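Local coordinates for protein phosphonate monoester hydrolase (Ruegeria pomeroyi, PDB 4UPK) that belongs to the sulfatase family, in the alkaline phosphatase clan, and is an alpha/beta enzyme built around a mixed beta sheet and assembled from four chains, at residues Phe216-Phe221 against Gly325-His330; Pro262-Leu267 against Glu304-Leu309; Pro454-Val459 against Phe472-Pro477. All blocks are in the same frame, centred on the assembly; numbering follows the deposited sequence.

Contact 1 (Phe216-Phe221 against Gly325-His330); sequences FLTDQF and GRVIAH
Thr218 and Val327 mark the closest approach, 7.3 Å from Thr218 CA to Val327 CA, between two nearly parallel helix segments whose axes come within 10.4 Å and run 12° apart. Between them the side chains divide into a polar and an apolar part. At the polar edge Arg326, whose chain is bent at its third torsion (71°, which sets NE), meets Asp219 with its guanidinium. A single carboxylate oxygen, OD1, takes both amino groups: Arg326 NH2 lies 2.7 Å from Asp219 OD1 in a good salt-bridge hydrogen bond that stays in the guanidinium plane, whereas the bond from NH1 is weak. The carboxylate is turned steeply, its plane 78° from that of the guanidinium. Beside this pair the methyl CG2 of Thr218 rests 3.5 Å from Arg326 NH1, while Thr218 OG1 is bonded to Thr214 O and Tyr239 OH. Further in, Val327 CG1 sits 3.6 Å from CE2 of Phe221, and Val327 CG2 touches the Thr218 methyl. Strand 234-239 lies against the same valine and phenylalanine. The ion pair thus borders an apolar seam facing the sheet, and because His323 ND1 also bonds Arg326 NH1, the guanidinium is held from both helices.

Contact 2 (Pro262-Leu267 against Glu304-Leu309); sequences PLPARL and ETIQTL
Gln307 reaches from the first turns of helix 303-333 to the backbone of Pro262, in the irregular loop 262-267. This is the hydrogen bond between the segments: Gln307 NE2 donates to Pro262 O over 2.9 Å, almost straight at 166°. The acceptor is approached from above, the donor standing 71° out of the carbonyl plane, although Pro262 O lies close to the plane of the glutamine amide itself. A bend at the second torsion of Gln307 (-64°) turns CD toward the loop. Pro262 O also accepts from Arg310 NH2, one turn further along the helix, so two side chains of the same helix hold this one carbonyl.

Van der Waals contacts flank the bond. Leu263 CD2 packs 3.7 Å from Gln307 CD, the two side chains crossing at about a right angle. Pro264 sets CG 3.6 Å from Ile306 CG2, an apolar pair, and its CD lies at the same 3.6 Å from Gln307 OE1.

The charged group is Arg266. Its chain runs extended from CG to NE, and Pro264 CD stands 4.2 Å above the guanidinium plane, over its centre. Ile306 CD1 meets the guanidinium of Arg266 at its edge, 3.9 Å from NH1. The charge is paired with Asp303, whose OD1 forms a salt bridge with Arg266 NH2 at the start of the helix.

Helix 303-333 leads from strand 234-239 to strand 340-346, both parallel to strand 35-41 between them. The arrangement therefore belongs to a beta-alpha-beta crossover of the alpha/beta core, in which the long excursion after strand 234-239 packs back on the helix start.

Contact 3 (Pro454-Val459 against Phe472-Pro477); sequences PSAGAV and FAADLP
Val459 and Phe472 face each other as an antiparallel, non-hydrogen-bonded pair at the end of the pairing between strands 458-463 and 467-472, and their side chains lie side by side on one face of the sheet. From Phe472 CB the first torsion, -64°, sets CG anti to the carbonyl carbon. Beyond CG, the rim atom CD2 of Phe472 lies 3.9 Å from Val459 CG2, and Phe472 CE2, the next atom toward the tip, is 3.8 Å from Val459 CG1. That methyl stands over one ring face in a CH-pi contact, 4.2 Å from the ring centroid of Phe472 and 27° off its normal. Leu476 CD1 lies on the opposite face, offset toward the rim, and the ring of His277 also meets it.

Past this pair regular strand pairing ends. Ala473 N still donates to Ala458 O over 2.9 Å, nearly straight, and the methyls of Ala458 and Ala473 touch. Next, a water takes the place of direct pairing: it donates to Ala456 O at 2.6 Å and to Ala458 O at 3.2 Å, and accepts from Ala474 N at 3.0 Å. Ala458 O is therefore shared between an amide and the water.

A second subunit covers this end, with Arg511 of that chain bonding Phe472 O and its Met514 packing on Ala473. The chemistry is that of the end of the sheet's two inner strands: an aliphatic-aromatic layer closes the regular part, and a water links main-chain groups that stay close but are not aligned for a direct bond.

Contacts 1 and 2 share helix 303-333, with centres 32 Å apart: contact 2 uses its first turns and contact 1 a part near its C-terminal end, and contact 2 is nested along the chain inside the loop that contact 1 closes. Contact 3 lies on the other side of the chain's centre from contact 1, in the separate four-stranded antiparallel sheet. Contacts 1 and 3 are mostly buried, contact 2 partly so. Their chemistry differs accordingly: helix against helix uses an ion pair beside apolar packing, loop against helix depends on a side-chain amide gripping a carbonyl, and strand ends with adjoining loops combine main-chain and water-mediated bonds with a CH-pi contact. Another chain touches contact 3 alone.

Contact 1 (Phe216-Phe221 against Gly325-His330)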
ATOM      1  N   PHE A 216       1.784 -29.068 -27.374  1.00 10.03           N
ATOM      2  CA  PHE A 216       0.811 -28.867 -26.304  1.00  8.82           C
ATOM      3  C   PHE A 216       0.543 -27.389 -26.025  1.00 14.27           C
ATOM      4  O   PHE A 216      -0.633 -27.015 -25.916  1.00 16.24           O
ATOM      5  CB  PHE A 216       1.212 -29.650 -25.034  1.00  8.98           C
ATOM      6  CG  PHE A 216       0.294 -29.419 -23.867  1.00 10.12           C
ATOM      7  CD1 PHE A 216      -0.890 -30.139 -23.742  1.00 12.19           C
ATOM      8  CD2 PHE A 216       0.566 -28.416 -22.934  1.00 10.10           C
ATOM      9  CE1 PHE A 216      -1.781 -29.876 -22.693  1.00 12.13           C
ATOM     10  CE2 PHE A 216      -0.326 -28.151 -21.893  1.00 12.59           C
ATOM     11  CZ  PHE A 216      -1.485 -28.893 -21.766  1.00  9.59           C
ATOM     12  N   LEU A 217       1.605 -26.556 -25.912  1.00  9.12           N
ATOM     13  CA  LEU A 217       1.441 -25.110 -25.641  1.00  9.57           C
ATOM     14  C   LEU A 217       0.710 -24.399 -26.778  1.00 14.40           C
ATOM     15  O   LEU A 217      -0.193 -23.613 -26.521  1.00 16.06           O
ATOM     16  CB  LEU A 217       2.786 -24.421 -25.320  1.00  9.33           C
ATOM     17  CG  LEU A 217       2.734 -22.981 -24.805  1.00 13.34           C
ATOM     18  CD1 LEU A 217       1.904 -22.838 -23.510  1.00 13.20           C
ATOM     19  CD2 LEU A 217       4.093 -22.460 -24.589  1.00 12.45           C
ATOM     20  N   THR A 218       1.059 -24.741 -28.027  1.00 11.88           N
ATOM     21  CA  THR A 218       0.434 -24.247 -29.258  1.00 12.23           C
ATOM     22  C   THR A 218      -1.043 -24.651 -29.275  1.00 15.94           C
ATOM     23  O   THR A 218      -1.899 -23.829 -29.626  1.00 16.44           O
ATOM     24  CB  THR A 218       1.174 -24.777 -30.501  1.00 15.28           C
ATOM     25  OG1 THR A 218       2.577 -24.590 -30.301  1.00 15.18           O
ATOM     26  CG2 THR A 218       0.723 -24.078 -31.784  1.00 14.62           C
ATOM     27  N   ASP A 219      -1.335 -25.912 -28.893  1.00 10.73           N
ATOM     28  CA  ASP A 219      -2.703 -26.413 -28.794  1.00 10.30           C
ATOM     29  C   ASP A 219      -3.514 -25.623 -27.760  1.00 11.48           C
ATOM     30  O   ASP A 219      -4.652 -25.283 -28.042  1.00 12.43           O
ATOM     31  CB  ASP A 219      -2.722 -27.919 -28.476  1.00 12.43           C
ATOM     32  CG  ASP A 219      -2.274 -28.841 -29.602  1.00 13.59           C
ATOM     33  OD1 ASP A 219      -2.155 -28.367 -30.758  1.00 10.51           O
ATOM     34  OD2 ASP A 219      -2.002 -30.006 -29.322  1.00 17.32           O
ATOM     35  N   GLN A 220      -2.914 -25.275 -26.614  1.00  8.41           N
ATOM     36  CA  GLN A 220      -3.548 -24.475 -25.554  1.00  9.07           C
ATOM     37  C   GLN A 220      -3.866 -23.048 -26.013  1.00 16.60           C
ATOM     38  O   GLN A 220      -4.949 -22.541 -25.716  1.00 18.98           O
ATOM     39  CB  GLN A 220      -2.739 -24.504 -24.246  1.00  9.87           C
ATOM     40  CG  GLN A 220      -2.656 -25.888 -23.563  1.00 12.84           C
ATOM     41  CD  GLN A 220      -3.883 -26.750 -23.710  1.00 33.25           C
ATOM     42  OE1 GLN A 220      -3.922 -27.694 -24.511  1.00 34.07           O
ATOM     43  NE2 GLN A 220      -4.920 -26.439 -22.959  1.00 21.16           N
ATOM     44  N   PHE A 221      -2.950 -22.433 -26.782  1.00 12.67           N
ATOM     45  CA  PHE A 221      -3.142 -21.125 -27.431  1.00 12.93           C
ATOM     46  C   PHE A 221      -4.342 -21.196 -28.392  1.00 16.41           C
ATOM     47  O   PHE A 221      -5.249 -20.368 -28.313  1.00 16.77           O
ATOM     48  CB  PHE A 221      -1.865 -20.728 -28.209  1.00 14.24           C
ATOM     49  CG  PHE A 221      -1.959 -19.437 -28.979  1.00 14.66           C
ATOM     50  CD1 PHE A 221      -1.628 -18.222 -28.377  1.00 16.92           C
ATOM     51  CD2 PHE A 221      -2.377 -19.429 -30.309  1.00 15.59           C
ATOM     52  CE1 PHE A 221      -1.709 -17.018 -29.100  1.00 17.41           C
ATOM     53  CE2 PHE A 221      -2.481 -18.225 -31.024  1.00 17.55           C
ATOM     54  CZ  PHE A 221      -2.140 -17.033 -30.419  1.00 15.94           C
ATOM     55  N   GLY A 325       3.876 -21.571 -37.338  1.00 14.99           N
ATOM     56  CA  GLY A 325       3.118 -21.526 -38.590  1.00 14.58           C
ATOM     57  C   GLY A 325       1.621 -21.699 -38.373  1.00 17.96           C
ATOM     58  O   GLY A 325       0.815 -21.051 -39.037  1.00 18.34           O
ATOM     59  N   ARG A 326       1.238 -22.538 -37.403  1.00 14.57           N
ATOM     60  CA  ARG A 326      -0.154 -22.786 -37.003  1.00 13.65           C
ATOM     61  C   ARG A 326      -0.751 -21.550 -36.338  1.00 16.60           C
ATOM     62  O   ARG A 326      -1.937 -21.306 -36.507  1.00 17.54           O
ATOM     63  CB  ARG A 326      -0.242 -23.968 -36.028  1.00 11.73           C
ATOM     64  CG  ARG A 326       0.105 -25.335 -36.598  1.00 13.50           C
ATOM     65  CD  ARG A 326       0.239 -26.331 -35.451  1.00 17.08           C
ATOM     66  NE  ARG A 326      -1.063 -26.630 -34.857  1.00 21.40           N
ATOM     67  CZ  ARG A 326      -1.260 -27.074 -33.621  1.00 29.99           C
ATOM     68  NH1 ARG A 326      -0.235 -27.265 -32.801  1.00 17.87           N
ATOM     69  NH2 ARG A 326      -2.488 -27.334 -33.194  1.00 14.22           N
ATOM     70  N   VAL A 327       0.056 -20.812 -35.537  1.00 12.73           N
ATOM     71  CA  VAL A 327      -0.326 -19.570 -34.842  1.00 12.16           C
ATOM     72  C   VAL A 327      -0.599 -18.474 -35.901  1.00 17.32           C
ATOM     73  O   VAL A 327      -1.625 -17.800 -35.835  1.00 17.38           O
ATOM     74  CB  VAL A 327       0.726 -19.139 -33.782  1.00 14.24           C
ATOM     75  CG1 VAL A 327       0.358 -17.792 -33.156  1.00 14.85           C
ATOM     76  CG2 VAL A 327       0.887 -20.207 -32.698  1.00 12.96           C
ATOM     77  N   ILE A 328       0.307 -18.340 -36.894  1.00 14.65           N
ATOM     78  CA  ILE A 328       0.170 -17.405 -38.019  1.00 14.96           C
ATOM     79  C   ILE A 328      -1.069 -17.762 -38.841  1.00 18.54           C
ATOM     80  O   ILE A 328      -1.850 -16.866 -39.132  1.00 20.14           O
ATOM     81  CB  ILE A 328       1.470 -17.333 -38.902  1.00 17.77           C
ATOM     82  CG1 ILE A 328       2.721 -16.841 -38.106  1.00 17.49           C
ATOM     83  CG2 ILE A 328       1.249 -16.522 -40.196  1.00 18.16           C
ATOM     84  CD1 ILE A 328       2.598 -15.428 -37.363  1.00 22.86           C
ATOM     85  N   ALA A 329      -1.251 -19.067 -39.202  1.00 14.90           N
ATOM     86  CA  ALA A 329      -2.396 -19.570 -39.973  1.00 15.16           C
ATOM     87  C   ALA A 329      -3.717 -19.216 -39.302  1.00 22.28           C
ATOM     88  O   ALA A 329      -4.647 -18.816 -40.001  1.00 24.82           O
ATOM     89  CB  ALA A 329      -2.299 -21.082 -40.188  1.00 15.34           C
ATOM     90  N   HIS A 330      -3.789 -19.308 -37.958  1.00 18.05           N
ATOM     91  CA  HIS A 330      -4.963 -18.928 -37.167  1.00 18.42           C
ATOM     92  C   HIS A 330      -5.314 -17.449 -37.372  1.00 22.51           C
ATOM     93  O   HIS A 330      -6.492 -17.122 -37.488  1.00 24.39           O
ATOM     94  CB  HIS A 330      -4.721 -19.192 -35.663  1.00 18.84           C
ATOM     95  CG  HIS A 330      -5.819 -18.671 -34.782  1.00 22.57           C
ATOM     96  ND1 HIS A 330      -7.068 -19.281 -34.736  1.00 24.08           N
ATOM     97  CD2 HIS A 330      -5.834 -17.577 -33.982  1.00 25.14           C
ATOM     98  CE1 HIS A 330      -7.795 -18.551 -33.905  1.00 24.37           C
ATOM     99  NE2 HIS A 330      -7.097 -17.518 -33.420  1.00 25.17           N
TER

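Contact 2 (Pro262-Leu267 against Glu304-Leu309)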
ATOM      1  N   PRO A 262      28.425 -28.115 -39.187  1.00 20.03           N
ATOM      2  CA  PRO A 262      29.748 -27.516 -38.932  1.00 19.99           C
ATOM      3  C   PRO A 262      30.099 -27.687 -37.444  1.00 22.87           C
ATOM      4  O   PRO A 262      29.205 -27.775 -36.601  1.00 20.65           O
ATOM      5  CB  PRO A 262      29.557 -26.033 -39.291  1.00 21.45           C
ATOM      6  CG  PRO A 262      28.102 -25.774 -39.151  1.00 24.82           C
ATOM      7  CD  PRO A 262      27.376 -27.079 -39.372  1.00 20.60           C
ATOM      8  N   LEU A 263      31.392 -27.781 -37.132  1.00 20.99           N
ATOM      9  CA  LEU A 263      31.855 -27.891 -35.750  1.00 20.23           C
ATOM     10  C   LEU A 263      31.688 -26.520 -35.079  1.00 24.30           C
ATOM     11  O   LEU A 263      31.605 -25.513 -35.795  1.00 24.96           O
ATOM     12  CB  LEU A 263      33.339 -28.348 -35.700  1.00 19.94           C
ATOM     13  CG  LEU A 263      33.597 -29.860 -35.922  1.00 25.11           C
ATOM     14  CD1 LEU A 263      35.080 -30.116 -36.176  1.00 25.59           C
ATOM     15  CD2 LEU A 263      33.118 -30.708 -34.737  1.00 26.77           C
ATOM     16  N   PRO A 264      31.631 -26.417 -33.728  1.00 19.72           N
ATOM     17  CA  PRO A 264      31.532 -25.078 -33.115  1.00 18.02           C
ATOM     18  C   PRO A 264      32.764 -24.216 -33.399  1.00 22.20           C
ATOM     19  O   PRO A 264      33.844 -24.747 -33.686  1.00 21.72           O
ATOM     20  CB  PRO A 264      31.462 -25.380 -31.616  1.00 18.92           C
ATOM     21  CG  PRO A 264      31.095 -26.817 -31.511  1.00 23.25           C
ATOM     22  CD  PRO A 264      31.689 -27.475 -32.695  1.00 19.83           C
ATOM     23  N   ALA A 265      32.599 -22.877 -33.316  1.00 18.41           N
ATOM     24  CA  ALA A 265      33.692 -21.911 -33.449  1.00 16.88           C
ATOM     25  C   ALA A 265      34.389 -21.907 -32.085  1.00 19.08           C
ATOM     26  O   ALA A 265      33.760 -21.618 -31.068  1.00 17.68           O
ATOM     27  CB  ALA A 265      33.144 -20.526 -33.782  1.00 16.91           C
ATOM     28  N   ARG A 266      35.662 -22.319 -32.052  1.00 17.41           N
ATOM     29  CA  ARG A 266      36.411 -22.455 -30.794  1.00 17.59           C
ATOM     30  C   ARG A 266      37.905 -22.497 -31.033  1.00 22.47           C
ATOM     31  O   ARG A 266      38.342 -22.803 -32.146  1.00 23.15           O
ATOM     32  CB  ARG A 266      35.979 -23.750 -30.050  1.00 17.64           C
ATOM     33  CG  ARG A 266      36.184 -25.002 -30.917  1.00 24.27           C
ATOM     34  CD  ARG A 266      35.680 -26.291 -30.335  1.00 31.67           C
ATOM     35  NE  ARG A 266      35.941 -27.365 -31.285  1.00 30.19           N
ATOM     36  CZ  ARG A 266      35.518 -28.619 -31.162  1.00 33.62           C
ATOM     37  NH1 ARG A 266      34.822 -28.991 -30.098  1.00 20.20           N
ATOM     38  NH2 ARG A 266      35.806 -29.509 -32.090  1.00 23.07           N
ATOM     39  N   LEU A 267      38.684 -22.255 -29.955  1.00 17.86           N
ATOM     40  CA  LEU A 267      40.139 -22.375 -29.980  1.00 17.13           C
ATOM     41  C   LEU A 267      40.500 -23.901 -29.840  1.00 21.67           C
ATOM     42  O   LEU A 267      39.625 -24.686 -29.443  1.00 21.68           O
ATOM     43  CB  LEU A 267      40.807 -21.461 -28.924  1.00 16.25           C
ATOM     44  CG  LEU A 267      40.702 -19.925 -29.152  1.00 19.57           C
ATOM     45  CD1 LEU A 267      41.518 -19.145 -28.117  1.00 19.23           C
ATOM     46  CD2 LEU A 267      41.164 -19.502 -30.545  1.00 20.34           C
ATOM     47  N   GLU A 304      31.619 -36.089 -31.410  1.00 21.96           N
ATOM     48  CA  GLU A 304      30.399 -36.871 -31.692  1.00 21.82           C
ATOM     49  C   GLU A 304      29.264 -36.423 -30.766  1.00 25.48           C
ATOM     50  O   GLU A 304      28.150 -36.208 -31.235  1.00 26.70           O
ATOM     51  CB  GLU A 304      30.645 -38.379 -31.543  1.00 23.23           C
ATOM     52  CG  GLU A 304      29.507 -39.232 -32.083  1.00 33.86           C
ATOM     53  CD  GLU A 304      29.614 -40.736 -31.897  1.00 57.03           C
ATOM     54  OE1 GLU A 304      30.746 -41.253 -31.755  1.00 45.80           O
ATOM     55  OE2 GLU A 304      28.558 -41.406 -31.945  1.00 58.19           O
ATOM     56  N   THR A 305      29.563 -36.267 -29.463  1.00 19.68           N
ATOM     57  CA  THR A 305      28.624 -35.805 -28.450  1.00 19.16           C
ATOM     58  C   THR A 305      28.158 -34.365 -28.760  1.00 22.65           C
ATOM     59  O   THR A 305      26.953 -34.131 -28.865  1.00 21.95           O
ATOM     60  CB  THR A 305      29.279 -35.922 -27.068  1.00 27.41           C
ATOM     61  OG1 THR A 305      29.394 -37.298 -26.726  1.00 26.57           O
ATOM     62  CG2 THR A 305      28.540 -35.149 -25.975  1.00 22.49           C
ATOM     63  N   ILE A 306      29.113 -33.430 -28.909  1.00 19.69           N
ATOM     64  CA  ILE A 306      28.868 -32.010 -29.182  1.00 20.29           C
ATOM     65  C   ILE A 306      27.970 -31.806 -30.401  1.00 23.78           C
ATOM     66  O   ILE A 306      26.977 -31.080 -30.303  1.00 23.76           O
ATOM     67  CB  ILE A 306      30.213 -31.212 -29.227  1.00 24.52           C
ATOM     68  CG1 ILE A 306      30.845 -31.122 -27.813  1.00 25.04           C
ATOM     69  CG2 ILE A 306      30.048 -29.813 -29.831  1.00 25.97           C
ATOM     70  CD1 ILE A 306      32.396 -31.013 -27.817  1.00 37.25           C
ATOM     71  N   GLN A 307      28.270 -32.502 -31.515  1.00 20.36           N
ATOM     72  CA  GLN A 307      27.504 -32.413 -32.764  1.00 19.08           C
ATOM     73  C   GLN A 307      26.081 -32.993 -32.662  1.00 21.49           C
ATOM     74  O   GLN A 307      25.163 -32.500 -33.323  1.00 19.14           O
ATOM     75  CB  GLN A 307      28.299 -32.992 -33.948  1.00 20.31           C
ATOM     76  CG  GLN A 307      29.599 -32.238 -34.264  1.00 23.95           C
ATOM     77  CD  GLN A 307      29.403 -30.818 -34.718  1.00 32.06           C
ATOM     78  OE1 GLN A 307      29.305 -29.893 -33.917  1.00 26.21           O
ATOM     79  NE2 GLN A 307      29.387 -30.600 -36.016  1.00 29.46           N
ATOM     80  N   THR A 308      25.906 -34.012 -31.807  1.00 20.07           N
ATOM     81  CA  THR A 308      24.621 -34.668 -31.561  1.00 19.93           C
ATOM     82  C   THR A 308      23.674 -33.719 -30.843  1.00 20.87           C
ATOM     83  O   THR A 308      22.542 -33.541 -31.291  1.00 17.88           O
ATOM     84  CB  THR A 308      24.825 -36.040 -30.889  1.00 26.22           C
ATOM     85  OG1 THR A 308      25.670 -36.834 -31.728  1.00 23.14           O
ATOM     86  CG2 THR A 308      23.530 -36.771 -30.667  1.00 21.45           C
ATOM     87  N   LEU A 309      24.166 -33.067 -29.773  1.00 18.06           N
ATOM     88  CA  LEU A 309      23.450 -32.072 -28.992  1.00 17.46           C
ATOM     89  C   LEU A 309      23.045 -30.912 -29.896  1.00 21.15           C
ATOM     90  O   LEU A 309      21.916 -30.436 -29.806  1.00 22.79           O
ATOM     91  CB  LEU A 309      24.364 -31.559 -27.863  1.00 18.28           C
ATOM     92  CG  LEU A 309      24.163 -32.193 -26.492  1.00 24.33           C
ATOM     93  CD1 LEU A 309      24.700 -33.613 -26.444  1.00 24.89           C
ATOM     94  CD2 LEU A 309      24.789 -31.349 -25.418  1.00 25.11           C
TER

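Contact 3 (Pro454-Val459 against Phe472-Pro477)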
ATOM      1  N   PRO A 454      29.156 -11.025  -2.905  1.00 19.20           N
ATOM      2  CA  PRO A 454      27.971 -10.813  -3.769  1.00 18.62           C
ATOM      3  C   PRO A 454      27.571  -9.379  -4.145  1.00 20.52           C
ATOM      4  O   PRO A 454      26.538  -9.192  -4.796  1.00 17.25           O
ATOM      5  CB  PRO A 454      26.872 -11.592  -3.049  1.00 20.94           C
ATOM      6  CG  PRO A 454      27.260 -11.530  -1.610  1.00 24.96           C
ATOM      7  CD  PRO A 454      28.763 -11.532  -1.568  1.00 20.54           C
ATOM      8  N   SER A 455      28.386  -8.375  -3.750  1.00 18.73           N
ATOM      9  CA  SER A 455      28.226  -6.969  -4.118  1.00 19.41           C
ATOM     10  C   SER A 455      29.149  -6.660  -5.320  1.00 23.78           C
ATOM     11  O   SER A 455      29.029  -5.598  -5.929  1.00 23.33           O
ATOM     12  CB  SER A 455      28.587  -6.050  -2.941  1.00 24.13           C
ATOM     13  OG  SER A 455      27.527  -5.956  -2.000  1.00 32.31           O
ATOM     14  N   ALA A 456      30.074  -7.584  -5.648  1.00 21.34           N
ATOM     15  CA  ALA A 456      31.073  -7.415  -6.720  1.00 20.47           C
ATOM     16  C   ALA A 456      30.987  -8.452  -7.857  1.00 22.82           C
ATOM     17  O   ALA A 456      31.980  -8.703  -8.548  1.00 24.36           O
ATOM     18  CB  ALA A 456      32.472  -7.389  -6.115  1.00 20.82           C
ATOM     19  N   GLY A 457      29.798  -8.995  -8.075  1.00 16.65           N
ATOM     20  CA  GLY A 457      29.568  -9.994  -9.110  1.00 16.23           C
ATOM     21  C   GLY A 457      29.255  -9.466 -10.501  1.00 20.20           C
ATOM     22  O   GLY A 457      29.214 -10.243 -11.458  1.00 18.69           O
ATOM     23  N   ALA A 458      29.021  -8.139 -10.628  1.00 16.95           N
ATOM     24  CA  ALA A 458      28.647  -7.518 -11.902  1.00 15.39           C
ATOM     25  C   ALA A 458      29.710  -7.466 -12.988  1.00 18.61           C
ATOM     26  O   ALA A 458      30.876  -7.146 -12.749  1.00 18.65           O
ATOM     27  CB  ALA A 458      28.040  -6.150 -11.680  1.00 15.98           C
ATOM     28  N   VAL A 459      29.276  -7.807 -14.200  1.00 14.68           N
ATOM     29  CA  VAL A 459      30.056  -7.789 -15.430  1.00 13.07           C
ATOM     30  C   VAL A 459      29.257  -6.886 -16.389  1.00 18.59           C
ATOM     31  O   VAL A 459      28.018  -6.879 -16.342  1.00 18.72           O
ATOM     32  CB  VAL A 459      30.260  -9.204 -16.035  1.00 14.45           C
ATOM     33  CG1 VAL A 459      31.337  -9.172 -17.106  1.00 13.40           C
ATOM     34  CG2 VAL A 459      30.620 -10.236 -14.965  1.00 14.11           C
ATOM     35  N   PHE A 472      34.752  -5.810 -15.326  1.00 13.59           N
ATOM     36  CA  PHE A 472      34.313  -6.475 -14.085  1.00 13.68           C
ATOM     37  C   PHE A 472      34.283  -5.507 -12.889  1.00 15.57           C
ATOM     38  O   PHE A 472      35.170  -4.673 -12.761  1.00 11.91           O
ATOM     39  CB  PHE A 472      35.292  -7.626 -13.742  1.00 15.92           C
ATOM     40  CG  PHE A 472      35.304  -8.735 -14.759  1.00 17.28           C
ATOM     41  CD1 PHE A 472      36.158  -8.685 -15.859  1.00 18.11           C
ATOM     42  CD2 PHE A 472      34.435  -9.812 -14.645  1.00 19.95           C
ATOM     43  CE1 PHE A 472      36.141  -9.690 -16.816  1.00 20.91           C
ATOM     44  CE2 PHE A 472      34.435 -10.830 -15.599  1.00 20.44           C
ATOM     45  CZ  PHE A 472      35.293 -10.766 -16.669  1.00 19.42           C
ATOM     46  N   ALA A 473      33.289  -5.681 -11.978  1.00 14.16           N
ATOM     47  CA  ALA A 473      33.168  -4.943 -10.712  1.00 13.15           C
ATOM     48  C   ALA A 473      34.275  -5.470  -9.784  1.00 18.79           C
ATOM     49  O   ALA A 473      34.893  -4.702  -9.050  1.00 17.07           O
ATOM     50  CB  ALA A 473      31.798  -5.188 -10.086  1.00 13.19           C
ATOM     51  N   ALA A 474      34.537  -6.798  -9.850  1.00 17.92           N
ATOM     52  CA  ALA A 474      35.593  -7.487  -9.112  1.00 17.85           C
ATOM     53  C   ALA A 474      36.977  -7.144  -9.715  1.00 22.41           C
ATOM     54  O   ALA A 474      37.067  -6.613 -10.830  1.00 21.75           O
ATOM     55  CB  ALA A 474      35.359  -8.983  -9.170  1.00 18.51           C
ATOM     56  N   ASP A 475      38.047  -7.439  -8.975  1.00 20.14           N
ATOM     57  CA  ASP A 475      39.411  -7.147  -9.395  1.00 20.65           C
ATOM     58  C   ASP A 475      39.965  -8.092 -10.476  1.00 25.45           C
ATOM     59  O   ASP A 475      41.026  -8.706 -10.304  1.00 26.81           O
ATOM     60  CB  ASP A 475      40.340  -7.030  -8.185  1.00 23.21           C
ATOM     61  CG  ASP A 475      41.052  -5.696  -8.156  1.00 41.31           C
ATOM     62  OD1 ASP A 475      42.106  -5.577  -8.819  1.00 48.27           O
ATOM     63  OD2 ASP A 475      40.506  -4.740  -7.533  1.00 42.75           O
ATOM     64  N   LEU A 476      39.238  -8.187 -11.597  1.00 21.74           N
ATOM     65  CA  LEU A 476      39.592  -8.982 -12.780  1.00 20.74           C
ATOM     66  C   LEU A 476      39.832  -8.017 -13.929  1.00 22.00           C
ATOM     67  O   LEU A 476      39.055  -7.069 -14.080  1.00 21.73           O
ATOM     68  CB  LEU A 476      38.467  -9.955 -13.150  1.00 20.65           C
ATOM     69  CG  LEU A 476      38.282 -11.175 -12.260  1.00 26.89           C
ATOM     70  CD1 LEU A 476      37.030 -11.928 -12.662  1.00 28.24           C
ATOM     71  CD2 LEU A 476      39.506 -12.116 -12.318  1.00 30.81           C
ATOM     72  N   PRO A 477      40.892  -8.204 -14.743  1.00 16.61           N
ATOM     73  CA  PRO A 477      41.155  -7.241 -15.823  1.00 14.72           C
ATOM     74  C   PRO A 477      40.101  -7.194 -16.940  1.00 17.78           C
ATOM     75  O   PRO A 477      39.371  -8.163 -17.161  1.00 16.14           O
ATOM     76  CB  PRO A 477      42.540  -7.664 -16.354  1.00 16.31           C
ATOM     77  CG  PRO A 477      42.677  -9.088 -15.990  1.00 20.30           C
ATOM     78  CD  PRO A 477      41.951  -9.243 -14.684  1.00 17.11           C
TER
HETATM   79  O   HOH W   1      32.802  -8.981 -11.049  1.00 13.90           O